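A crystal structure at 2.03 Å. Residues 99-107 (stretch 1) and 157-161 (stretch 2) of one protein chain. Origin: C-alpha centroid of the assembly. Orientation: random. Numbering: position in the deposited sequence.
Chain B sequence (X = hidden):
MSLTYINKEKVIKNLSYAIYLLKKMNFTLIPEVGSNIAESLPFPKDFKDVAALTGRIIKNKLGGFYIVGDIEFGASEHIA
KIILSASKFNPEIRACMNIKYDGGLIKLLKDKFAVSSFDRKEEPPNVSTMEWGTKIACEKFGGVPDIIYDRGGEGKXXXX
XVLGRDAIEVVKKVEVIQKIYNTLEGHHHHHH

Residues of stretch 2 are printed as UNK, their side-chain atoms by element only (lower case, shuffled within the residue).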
# COMPACT_ATOMS: atom_id res chain seq x y z
N ILE B 99 12.85 14.05 -11.98
CA ILE B 99 11.78 13.67 -12.90
C ILE B 99 12.35 13.24 -14.24
O ILE B 99 13.52 13.48 -14.54
CB ILE B 99 10.77 14.83 -13.12
CG1 ILE B 99 11.44 15.97 -13.89
CG2 ILE B 99 10.26 15.33 -11.77
CD1 ILE B 99 10.49 17.13 -14.16
N LYS B 100 11.52 12.58 -15.04
CA LYS B 100 11.95 12.09 -16.34
C LYS B 100 12.47 13.21 -17.25
O LYS B 100 11.95 14.33 -17.28
CB LYS B 100 10.80 11.35 -17.01
CG LYS B 100 11.15 10.71 -18.33
CD LYS B 100 9.90 10.19 -19.00
CE LYS B 100 10.24 9.41 -20.27
NZ LYS B 100 8.99 8.96 -20.93
N TYR B 101 13.53 12.89 -17.98
CA TYR B 101 14.16 13.84 -18.89
C TYR B 101 13.57 13.80 -20.30
O TYR B 101 13.09 12.77 -20.75
CB TYR B 101 15.65 13.54 -18.99
CG TYR B 101 16.34 14.25 -20.12
CD1 TYR B 101 16.79 15.57 -19.98
CD2 TYR B 101 16.56 13.62 -21.34
CE1 TYR B 101 17.44 16.23 -21.01
CE2 TYR B 101 17.21 14.26 -22.39
CZ TYR B 101 17.65 15.57 -22.22
OH TYR B 101 18.32 16.20 -23.23
N ASP B 102 13.62 14.94 -20.98
CA ASP B 102 13.13 15.06 -22.36
C ASP B 102 13.72 16.33 -22.98
O ASP B 102 13.48 17.43 -22.50
CB ASP B 102 11.60 15.13 -22.40
CG ASP B 102 11.05 15.27 -23.81
OD1 ASP B 102 11.38 16.27 -24.49
OD2 ASP B 102 10.29 14.39 -24.25
N GLY B 103 14.51 16.15 -24.04
CA GLY B 103 15.15 17.27 -24.71
C GLY B 103 14.21 18.38 -25.17
O GLY B 103 14.46 19.56 -24.93
N GLY B 104 13.12 17.99 -25.83
CA GLY B 104 12.17 18.98 -26.30
C GLY B 104 11.59 19.76 -25.13
O GLY B 104 11.43 20.98 -25.22
N LEU B 105 11.28 19.06 -24.05
CA LEU B 105 10.71 19.69 -22.86
C LEU B 105 11.68 20.73 -22.32
O LEU B 105 11.27 21.84 -21.95
CB LEU B 105 10.41 18.63 -21.80
CG LEU B 105 9.79 19.06 -20.47
CD1 LEU B 105 8.50 19.84 -20.70
CD2 LEU B 105 9.52 17.82 -19.63
N ILE B 106 12.97 20.39 -22.28
CA ILE B 106 14.00 21.31 -21.78
C ILE B 106 13.96 22.64 -22.56
O ILE B 106 13.93 23.71 -21.96
CB ILE B 106 15.41 20.69 -21.91
CG1 ILE B 106 15.55 19.50 -20.95
CG2 ILE B 106 16.47 21.73 -21.63
CD1 ILE B 106 15.49 19.88 -19.47
N LYS B 107 13.98 22.55 -23.89
CA LYS B 107 13.94 23.75 -24.74
C LYS B 107 12.74 24.61 -24.38
O LYS B 107 12.85 25.83 -24.27
CB LYS B 107 13.84 23.38 -26.22
CG LYS B 107 15.04 22.64 -26.76
CD LYS B 107 14.86 22.30 -28.23
CE LYS B 107 16.03 21.48 -28.74
NZ LYS B 107 15.82 21.04 -30.15
N UNK B 157 20.24 6.55 -17.16
CA UNK B 157 19.21 7.23 -17.92
C UNK B 157 19.28 8.73 -17.64
O UNK B 157 19.61 9.14 -16.52
o UNK B 157 14.58 7.19 -16.78
o UNK B 157 15.75 5.93 -15.43
c UNK B 157 16.94 7.55 -16.72
c UNK B 157 15.67 6.84 -16.28
c UNK B 157 17.84 6.65 -17.54
N UNK B 158 19.02 9.57 -18.65
CA UNK B 158 19.06 11.02 -18.46
C UNK B 158 18.09 11.46 -17.36
O UNK B 158 17.15 10.73 -17.04
c UNK B 158 17.87 10.47 -20.45
c UNK B 158 18.64 9.24 -20.04
c UNK B 158 18.69 11.57 -19.85
N UNK B 159 18.30 12.65 -16.79
CA UNK B 159 17.44 13.11 -15.70
C UNK B 159 17.27 14.62 -15.60
O UNK B 159 18.17 15.38 -15.94
se UNK B 159 15.75 11.14 -13.50
c UNK B 159 17.00 12.61 -13.22
c UNK B 159 18.01 12.63 -14.36
c UNK B 159 17.07 9.72 -13.55
N UNK B 160 16.10 15.04 -15.11
CA UNK B 160 15.84 16.46 -14.87
C UNK B 160 15.63 16.56 -13.37
O UNK B 160 14.80 15.85 -12.80
c UNK B 160 13.50 17.41 -17.83
c UNK B 160 14.76 17.08 -17.07
c UNK B 160 14.55 16.96 -15.56
c UNK B 160 14.17 18.33 -14.98
N UNK B 161 16.39 17.43 -12.72
CA UNK B 161 16.26 17.60 -11.28
C UNK B 161 15.72 19.01 -11.00
O UNK B 161 16.31 20.01 -11.41
c UNK B 161 18.22 16.02 -11.01
c UNK B 161 17.62 17.36 -10.62
n UNK B 161 20.21 14.56 -11.00
n UNK B 161 20.63 15.24 -13.17
n UNK B 161 21.08 13.08 -12.53
c UNK B 161 19.67 15.85 -10.56
c UNK B 161 20.65 14.30 -12.23
O HOH W 1 14.63 10.14 -17.62

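Position 157 carries three carbons in an unbranched run, the third bearing two oxygens. That is a carboxylate on a two-carbon arm. No atom of this residue lies within 4.5 Å of stretch 1. The residue is a glutamate, E157. Its OE2 accepts from a water at 3.1 Å, and that water takes the N-H of Y101, with Y101 N 3.0 Å from the water oxygen. The glutamate therefore reaches stretch 1 through the water.

Position 158 has three side-chain carbons that close a ring onto the backbone N. Its CB lies 3.3 Å from CD2 of Y101, a tight apolar contact. The closed ring identifies proline, P158. Its CA-to-CB bond points toward stretch 1. Its carbonyl O accepts from the same water at 2.7 Å, so all three hydrogen bonds of this water are accounted for across the two stretches.

Position 159 has two carbons, a selenium and a terminal carbon, without a branch. The selenium sits 3.4 Å from the backbone O of I99. The CA-to-CB bond points away from stretch 1, while the backbone N lies 3.6 Å from CB of Y101. Selenium in such a chain means selenomethionine, M159, a methionine in the sequence.

Position 160 has four carbons, forked at the first, with one arm two carbons long. The fork at CB rules out leucine, which forks one carbon later. CB packs 3.7 Å from CG1 of I99. The residue is isoleucine, I160. Its CG1 approaches the edge of the Y101 ring, 3.9 Å from CD1 of Y101. Its CD1 is 3.6 Å from CD1 of I106 and 3.5 Å from O of K100.

Position 161 has three carbons, a nitrogen, then a carbon carrying two more nitrogens. This is a guanidinium, so the residue is arginine, R161. Its CA-to-CB bond points away from stretch 1, and its NH1 and NH2 are hydrogen-bonded elsewhere in the structure.

The contact joins a short antiparallel pairing to an apolar cluster. I99 N donates to I160 O at 2.8 Å, almost straight, and I160 N donates to I99 O at 3.1 Å. The side chains of I99 and I160 share one face of the sheet. I160 has the largest area covered by the other stretch. Beyond the strand, D102 caps the helix: its OD1 accepts from L105 N at 2.8 Å. That helix carries I106, whose side-chain end comes nearer to stretch 2 and meets I160.

Stretch 2 (157-161) EPMIR
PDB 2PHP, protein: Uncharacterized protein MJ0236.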